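Local coordinates for putative GTP pyrophosphokinase (Streptococcus mutans, PDB 3L9D), which probably makes the alarmone precursor pppGpp by transferring pyrophosphate from ATP to GTP, as a RelA/SpoT-family synthetase, at residues F40-P43 with Y44-V48. Residues are numbered along the deposited sequence; the frame is centred on the assembly and turned at random.
Sequences FLDP and YIQAV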
loop_
_atom_site.group_PDB
_atom_site.type_symbol
_atom_site.label_atom_id
_atom_site.label_comp_id
_atom_site.label_asym_id
_atom_site.label_seq_id
_atom_site.Cartn_x
_atom_site.Cartn_y
_atom_site.Cartn_z
ATOM N N PHE A 40 20.595 3.953 -9.702
ATOM C CA PHE A 40 19.254 4.154 -10.232
ATOM C C PHE A 40 18.255 4.180 -9.084
ATOM O O PHE A 40 17.299 4.946 -9.096
ATOM C CB PHE A 40 18.904 3.053 -11.237
ATOM C CG PHE A 40 17.432 2.931 -11.524
ATOM C CD1 PHE A 40 16.852 3.674 -12.520
ATOM C CD2 PHE A 40 16.638 2.059 -10.792
ATOM C CE1 PHE A 40 15.502 3.570 -12.780
ATOM C CE2 PHE A 40 15.296 1.944 -11.038
ATOM C CZ PHE A 40 14.718 2.704 -12.039
ATOM N N LEU A 41 18.510 3.354 -8.082
ATOM C CA LEU A 41 17.575 3.167 -6.992
ATOM C C LEU A 41 17.605 4.294 -5.967
ATOM O O LEU A 41 16.719 4.388 -5.112
ATOM C CB LEU A 41 17.839 1.823 -6.309
ATOM C CG LEU A 41 16.796 0.715 -6.520
ATOM C CD1 LEU A 41 15.858 1.007 -7.669
ATOM C CD2 LEU A 41 17.449 -0.636 -6.720
ATOM N N ASP A 42 18.606 5.161 -6.050
ATOM C CA ASP A 42 18.821 6.118 -4.972
ATOM C C ASP A 42 17.652 7.049 -4.704
ATOM O O ASP A 42 17.273 7.249 -3.557
ATOM C CB ASP A 42 20.085 6.942 -5.183
ATOM C CG ASP A 42 20.360 7.873 -4.009
ATOM O OD1 ASP A 42 19.932 9.052 -4.076
ATOM O OD2 ASP A 42 20.964 7.404 -3.011
ATOM N N PRO A 43 17.076 7.633 -5.757
ATOM C CA PRO A 43 15.942 8.536 -5.532
ATOM C C PRO A 43 14.673 7.824 -5.015
ATOM O O PRO A 43 13.760 8.484 -4.515
ATOM C CB PRO A 43 15.689 9.129 -6.918
ATOM C CG PRO A 43 16.884 8.767 -7.740
ATOM C CD PRO A 43 17.422 7.512 -7.179
ATOM N N TYR A 44 14.608 6.502 -5.153
ATOM C CA TYR A 44 13.469 5.741 -4.649
ATOM C C TYR A 44 13.658 5.445 -3.180
ATOM O O TYR A 44 12.696 5.406 -2.410
ATOM C CB TYR A 44 13.283 4.428 -5.416
ATOM C CG TYR A 44 12.918 4.601 -6.869
ATOM C CD1 TYR A 44 11.591 4.612 -7.279
ATOM C CD2 TYR A 44 13.897 4.759 -7.825
ATOM C CE1 TYR A 44 11.259 4.775 -8.613
ATOM C CE2 TYR A 44 13.581 4.914 -9.139
ATOM C CZ TYR A 44 12.264 4.925 -9.530
ATOM O OH TYR A 44 11.969 5.083 -10.854
ATOM N N ILE A 45 14.906 5.232 -2.788
ATOM C CA ILE A 45 15.215 5.048 -1.386
ATOM C C ILE A 45 14.865 6.307 -0.601
ATOM O O ILE A 45 14.262 6.233 0.476
ATOM C CB ILE A 45 16.688 4.676 -1.170
ATOM C CG1 ILE A 45 16.934 3.242 -1.650
ATOM C CG2 ILE A 45 17.057 4.832 0.313
ATOM C CD1 ILE A 45 18.333 2.976 -2.109
ATOM N N GLN A 46 15.253 7.457 -1.147
ATOM C CA GLN A 46 14.921 8.755 -0.563
ATOM C C GLN A 46 13.410 8.948 -0.477
ATOM O O GLN A 46 12.895 9.322 0.580
ATOM C CB GLN A 46 15.481 9.888 -1.418
ATOM C CG GLN A 46 16.971 9.920 -1.546
ATOM C CD GLN A 46 17.456 11.192 -2.248
ATOM O OE1 GLN A 46 18.045 11.128 -3.335
ATOM N NE2 GLN A 46 17.190 12.357 -1.634
ATOM N N ALA A 47 12.719 8.718 -1.602
ATOM C CA ALA A 47 11.267 8.880 -1.690
ATOM C C ALA A 47 10.507 8.061 -0.630
ATOM O O ALA A 47 9.591 8.572 0.005
ATOM C CB ALA A 47 10.786 8.546 -3.079
ATOM N N VAL A 48 10.891 6.806 -0.417
ATOM C CA VAL A 48 10.231 5.994 0.601
ATOM C C VAL A 48 10.386 6.622 1.970
ATOM O O VAL A 48 9.467 6.588 2.788
ATOM C CB VAL A 48 10.780 4.549 0.647
ATOM C CG1 VAL A 48 10.160 3.780 1.798
ATOM C CG2 VAL A 48 10.483 3.837 -0.646
#
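Tyr44 lays the CE2 side of its ring over one face of the Phe40 ring, with Tyr44 CE2 3.8 Å from Phe40 CZ. The two planes are inclined at 36° with centroids 5.4 Å apart, an oblique aromatic pair. Phe40 CG stands anti to its own backbone N (chi1 163°), which swings the ring back toward the tyrosine, its face meeting Tyr44 CE2. The same tyrosine edge faces two carbonyl oxygens near its plane, Phe40 O lying 3.6 Å from Tyr44 CD2, while Leu41 CD1 packs more loosely on that carbon. Beyond the ring, Tyr44 OH hydrogen-bonds Thr99. The residues lie at the N-terminal end of helix 42-64, which packs against the mixed sheet of the RelA/SpoT-type nucleotidyltransferase fold: Pro43 rests on Val159 and Arg166, Ala47 on Ile168. Leu41 O receives two amides, Ile45 N at 3.1 Å, nearly in line with the C=O bond, and Tyr44 N at 3.0 Å, from above the carbonyl plane and through a more bent hydrogen bond (N-H...O 136°). Pro43, near the start of the helix, accepts from Ala47 N through its O at 3.1 Å. Gln46 N reaches Asp42 O almost straight, and Gln46 CG lies 3.4 Å from that oxygen.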